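Secreted protein (Streptomyces lividans TK24, PDB 5LXZ) binds copper and is probably a secreted copper-radical oxidase of the AA5 (galactose oxidase-like) family, with a Kelch beta-propeller. Local coordinates at residues K291-L303 / Y311-R325. The protein carries 1 engineered substitution. Numbering follows the deposited sequence. Where two conformers were deposited one is given.
With EDO (1,2-ethanediol), chain M; ACT (acetate ion), chain D; ACT (acetate ion), chain E; EDO (1,2-ethanediol), chain O.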
# COMPACT_ATOMS: atom_id res chain seq x y z
N LYS A 291 13.52 13.86 -14.07
CA LYS A 291 14.05 12.65 -14.65
C LYS A 291 13.15 11.46 -14.33
O LYS A 291 12.42 11.45 -13.35
CB LYS A 291 15.44 12.36 -14.13
CG LYS A 291 16.47 13.42 -14.52
CD LYS A 291 17.79 13.15 -13.83
CE LYS A 291 18.86 14.19 -14.14
NZ LYS A 291 20.06 13.94 -13.31
N VAL A 292 13.16 10.53 -15.25
CA VAL A 292 12.39 9.31 -15.15
C VAL A 292 12.94 8.36 -14.09
O VAL A 292 14.13 8.07 -14.07
CB VAL A 292 12.48 8.58 -16.54
CG1 VAL A 292 11.94 7.17 -16.50
CG2 VAL A 292 11.76 9.38 -17.58
N ARG A 293 12.05 7.82 -13.26
CA ARG A 293 12.41 6.63 -12.49
C ARG A 293 11.18 5.80 -12.25
O ARG A 293 10.21 6.22 -11.61
CB ARG A 293 13.13 6.90 -11.20
CG ARG A 293 13.56 5.57 -10.61
CD ARG A 293 14.71 5.66 -9.67
NE ARG A 293 15.97 6.10 -10.23
CZ ARG A 293 16.85 5.36 -10.92
NH1 ARG A 293 16.62 4.08 -11.22
NH2 ARG A 293 17.99 5.90 -11.29
N GLN A 294 11.24 4.62 -12.85
CA GLN A 294 10.10 3.74 -12.92
C GLN A 294 10.10 2.68 -11.85
O GLN A 294 11.15 2.08 -11.55
CB GLN A 294 10.04 3.10 -14.31
CG GLN A 294 8.79 2.30 -14.57
CD GLN A 294 8.82 1.62 -15.91
OE1 GLN A 294 8.93 0.38 -16.00
NE2 GLN A 294 8.67 2.39 -16.94
N PHE A 295 8.91 2.48 -11.28
CA PHE A 295 8.66 1.43 -10.30
C PHE A 295 7.33 0.75 -10.61
O PHE A 295 6.46 1.36 -11.23
CB PHE A 295 8.53 2.02 -8.88
CG PHE A 295 9.77 2.68 -8.35
CD1 PHE A 295 10.00 4.03 -8.56
CD2 PHE A 295 10.70 1.94 -7.63
CE1 PHE A 295 11.14 4.62 -8.08
CE2 PHE A 295 11.86 2.54 -7.14
CZ PHE A 295 12.05 3.91 -7.34
N PRO A 296 7.14 -0.46 -10.08
CA PRO A 296 5.82 -1.05 -10.07
C PRO A 296 4.86 -0.25 -9.21
O PRO A 296 5.31 0.69 -8.56
CB PRO A 296 6.03 -2.43 -9.45
CG PRO A 296 7.33 -2.32 -8.75
CD PRO A 296 8.15 -1.31 -9.44
N THR A 297 3.61 -0.65 -9.15
CA THR A 297 2.60 0.09 -8.39
C THR A 297 2.75 -0.12 -6.90
O THR A 297 3.39 -1.05 -6.44
CB THR A 297 1.18 -0.32 -8.81
OG1 THR A 297 0.95 -1.68 -8.44
CG2 THR A 297 0.96 -0.07 -10.27
N TYR A 298 2.19 0.81 -6.13
CA TYR A 298 2.35 0.88 -4.69
C TYR A 298 3.76 0.51 -4.24
O TYR A 298 3.94 -0.32 -3.31
CB TYR A 298 1.28 0.07 -3.93
CG TYR A 298 -0.11 0.63 -4.00
CD1 TYR A 298 -0.36 1.95 -3.69
CD2 TYR A 298 -1.21 -0.17 -4.33
CE1 TYR A 298 -1.64 2.46 -3.73
CE2 TYR A 298 -2.48 0.33 -4.39
CZ TYR A 298 -2.72 1.63 -4.06
OH TYR A 298 -4.03 2.08 -4.11
N PRO A 299 4.79 1.14 -4.80
CA PRO A 299 6.14 0.87 -4.31
C PRO A 299 6.27 1.33 -2.88
O PRO A 299 5.84 2.40 -2.52
CB PRO A 299 7.05 1.66 -5.23
CG PRO A 299 6.15 2.80 -5.68
CD PRO A 299 4.77 2.25 -5.79
N ALA A 300 6.87 0.52 -2.02
CA ALA A 300 7.06 0.90 -0.63
C ALA A 300 8.24 1.83 -0.49
O ALA A 300 9.38 1.38 -0.47
CB ALA A 300 7.23 -0.34 0.22
N LEU A 301 7.96 3.13 -0.41
CA LEU A 301 8.96 4.19 -0.47
C LEU A 301 8.94 4.98 0.84
O LEU A 301 7.94 5.64 1.14
CB LEU A 301 8.67 5.14 -1.61
CG LEU A 301 8.65 4.52 -3.00
CD1 LEU A 301 8.23 5.56 -4.04
CD2 LEU A 301 10.00 3.95 -3.39
N PHE A 302 10.05 4.97 1.55
CA PHE A 302 10.12 5.60 2.88
C PHE A 302 11.20 6.66 2.91
O PHE A 302 12.31 6.44 2.42
CB PHE A 302 10.48 4.55 3.92
CG PHE A 302 9.37 3.56 4.21
CD1 PHE A 302 9.16 2.48 3.40
CD2 PHE A 302 8.54 3.73 5.29
CE1 PHE A 302 8.12 1.60 3.67
CE2 PHE A 302 7.53 2.85 5.58
CZ PHE A 302 7.31 1.80 4.74
N LEU A 303 10.93 7.77 3.60
CA LEU A 303 11.94 8.79 3.78
C LEU A 303 12.96 8.38 4.82
O LEU A 303 12.61 8.11 5.99
CB LEU A 303 11.28 10.11 4.18
CG LEU A 303 12.21 11.30 4.34
CD1 LEU A 303 12.82 11.72 3.02
CD2 LEU A 303 11.35 12.45 4.89
N TYR A 311 13.50 2.35 -1.04
CA TYR A 311 12.54 1.43 -1.69
C TYR A 311 12.84 0.07 -1.18
O TYR A 311 13.91 -0.48 -1.46
CB TYR A 311 12.70 1.51 -3.19
CG TYR A 311 11.92 0.48 -3.97
CD1 TYR A 311 10.54 0.29 -3.76
CD2 TYR A 311 12.52 -0.28 -4.95
CE1 TYR A 311 9.82 -0.64 -4.50
CE2 TYR A 311 11.79 -1.14 -5.73
CZ TYR A 311 10.44 -1.33 -5.49
OH TYR A 311 9.66 -2.17 -6.24
N SER A 312 11.86 -0.55 -0.52
CA SER A 312 12.09 -1.83 0.11
C SER A 312 12.00 -2.97 -0.91
O SER A 312 12.38 -4.08 -0.57
CB SER A 312 11.09 -2.09 1.22
OG SER A 312 9.81 -2.39 0.67
N GLY A 313 11.47 -2.71 -2.09
CA GLY A 313 11.16 -3.73 -3.07
C GLY A 313 9.72 -4.21 -3.03
O GLY A 313 9.23 -4.76 -4.03
N ALA A 314 9.01 -3.97 -1.94
CA ALA A 314 7.61 -4.40 -1.83
C ALA A 314 6.76 -3.54 -2.74
O ALA A 314 7.02 -2.32 -2.87
CB ALA A 314 7.11 -4.28 -0.40
N ASN A 315 5.79 -4.15 -3.40
CA ASN A 315 4.98 -3.44 -4.40
C ASN A 315 3.76 -4.26 -4.72
O ASN A 315 3.70 -5.40 -4.34
CB ASN A 315 5.79 -3.21 -5.70
CG ASN A 315 6.09 -4.50 -6.44
OD1 ASN A 315 5.33 -4.88 -7.31
ND2 ASN A 315 7.14 -5.20 -6.05
N ALA A 316 2.80 -3.66 -5.40
CA ALA A 316 1.53 -4.32 -5.74
C ALA A 316 1.51 -4.85 -7.17
O ALA A 316 0.48 -5.37 -7.62
CB ALA A 316 0.36 -3.38 -5.50
N GLY A 317 2.64 -4.78 -7.85
CA GLY A 317 2.81 -5.35 -9.17
C GLY A 317 2.60 -4.40 -10.32
O GLY A 317 2.57 -3.17 -10.15
N TYR A 318 2.50 -4.97 -11.52
CA TYR A 318 2.47 -4.26 -12.80
C TYR A 318 3.84 -3.76 -13.23
O TYR A 318 4.76 -3.64 -12.42
CB TYR A 318 1.42 -3.14 -12.87
CG TYR A 318 0.02 -3.64 -12.70
CD1 TYR A 318 -0.65 -4.20 -13.77
CD2 TYR A 318 -0.64 -3.56 -11.48
CE1 TYR A 318 -1.94 -4.69 -13.64
CE2 TYR A 318 -1.94 -4.03 -11.34
CZ TYR A 318 -2.56 -4.62 -12.43
OH TYR A 318 -3.87 -5.11 -12.31
N GLY A 319 3.96 -3.47 -14.50
CA GLY A 319 5.23 -3.15 -15.09
C GLY A 319 6.10 -4.35 -15.29
O GLY A 319 5.77 -5.49 -14.92
N PRO A 320 7.27 -4.12 -15.83
CA PRO A 320 8.17 -5.24 -16.18
C PRO A 320 8.83 -5.86 -14.96
O PRO A 320 8.87 -5.23 -13.87
CB PRO A 320 9.20 -4.58 -17.05
CG PRO A 320 9.20 -3.18 -16.66
CD PRO A 320 7.81 -2.81 -16.23
N ASP A 321 9.40 -7.03 -15.14
CA ASP A 321 10.06 -7.72 -14.04
C ASP A 321 11.50 -7.31 -13.83
O ASP A 321 12.15 -7.83 -12.92
CB ASP A 321 9.97 -9.24 -14.20
CG ASP A 321 10.68 -9.74 -15.40
OD1 ASP A 321 11.42 -9.00 -16.11
OD2 ASP A 321 10.40 -10.94 -15.71
N ASP A 322 11.99 -6.36 -14.59
CA ASP A 322 13.43 -6.06 -14.60
C ASP A 322 13.76 -4.57 -14.53
O ASP A 322 14.88 -4.15 -14.81
CB ASP A 322 14.07 -6.70 -15.84
CG ASP A 322 13.61 -6.08 -17.15
OD1 ASP A 322 12.64 -5.28 -17.24
OD2 ASP A 322 14.25 -6.43 -18.17
N VAL A 323 12.77 -3.78 -14.12
CA VAL A 323 12.97 -2.38 -13.88
C VAL A 323 12.26 -2.12 -12.56
O VAL A 323 11.06 -2.39 -12.42
CB VAL A 323 12.32 -1.49 -14.96
CG1 VAL A 323 12.52 -0.03 -14.63
CG2 VAL A 323 12.89 -1.85 -16.33
N GLY A 324 12.97 -1.53 -11.62
CA GLY A 324 12.35 -1.10 -10.38
C GLY A 324 11.93 -2.21 -9.45
O GLY A 324 11.00 -2.05 -8.67
N ARG A 325 12.57 -3.36 -9.57
CA ARG A 325 12.23 -4.49 -8.78
C ARG A 325 13.27 -4.77 -7.72
O ARG A 325 13.08 -5.68 -6.91
CB ARG A 325 12.03 -5.74 -9.67
CG ARG A 325 10.93 -5.56 -10.65
CD ARG A 325 9.62 -5.83 -10.02
NE ARG A 325 8.55 -5.83 -11.01
CZ ARG A 325 7.33 -6.31 -10.78
NH1 ARG A 325 7.07 -6.92 -9.65
NH2 ARG A 325 6.39 -6.24 -11.73
C1 EDO M . 15.25 1.64 -9.63
O1 EDO M . 15.54 0.56 -10.54
C2 EDO M . 13.92 2.27 -10.02
O2 EDO M . 13.80 2.56 -11.43
C ACT D . 19.76 3.06 -12.71
O ACT D . 19.51 4.14 -13.28
OXT ACT D . 20.51 3.02 -11.72
CH3 ACT D . 19.13 1.80 -13.23
C ACT E . 16.70 -1.68 -12.42
O ACT E . 16.01 -0.69 -12.69
OXT ACT E . 16.45 -2.37 -11.42
CH3 ACT E . 17.85 -2.03 -13.33
C1 EDO O . 15.09 14.88 -10.52
O1 EDO O . 14.29 14.00 -11.27
C2 EDO O . 14.17 15.69 -9.61
O2 EDO O . 13.39 16.71 -10.28
O HOH W 1 8.88 -0.84 -13.34
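Phe295 meets Tyr311 in a T-shaped (edge-to-face) pair, the Phe295 edge directed at the face of Tyr311 with ring centroids 4.9 Å apart and planes at 73°. With CG anti to the backbone N (chi1 171°), the Tyr311 ring extends over the facing segment. A flat aromatic suits this place because it gives one face to Phe295 and the other to the backbone N of Gly313, while its hydroxyl passes Pro296 CG and donates to Gly324 O, 2.8 Å from OH, tying the far end of the loop to its start. Leu301 CD2 reaches Tyr311 CB at 3.6 Å, and Pro299 CB touches CE1. A leucine in place of Tyr311 would probably leave the Phe295 edge without its aromatic face and Gly324 O without this donor. Gly324 itself packs against Gln294 and Phe295, where a side chain would clash with Gln294 O. Pro296, a compact ring with no N-H to satisfy, packs CB and CG on Asn315 OD1 and CG; the Arg325 guanidinium turns a face to it more distantly, its NH1 salt-bridged to Glu350. Outward, Gly317 O is gripped twice by Thr297, through N at 2.9 Å and through OG1 at 2.8 Å, the hydroxyl approaching from above the carbonyl plane. Ala316 N returns a nearly straight bond (172°) to Thr297 O. Farther along, Ala300 N donates to Ala314 O, and Ala300 O accepts from Ser312 N; the small Ala300 and Ala314 methyls allow this close approach. At the polar edge, Gln294 OE1 meets Pro320 CD at 3.4 Å. The segments share one propeller blade, whose outer strand 337-339 sets Phe337 against both aromatic rings; Val262 and Thr354 come from neighbouring blades. Thr297 and Tyr298 contact the copper ligand Tyr248, and the Tyr298 side chain lies about 6 Å from the copper ion, placing this stretch beside the metal site.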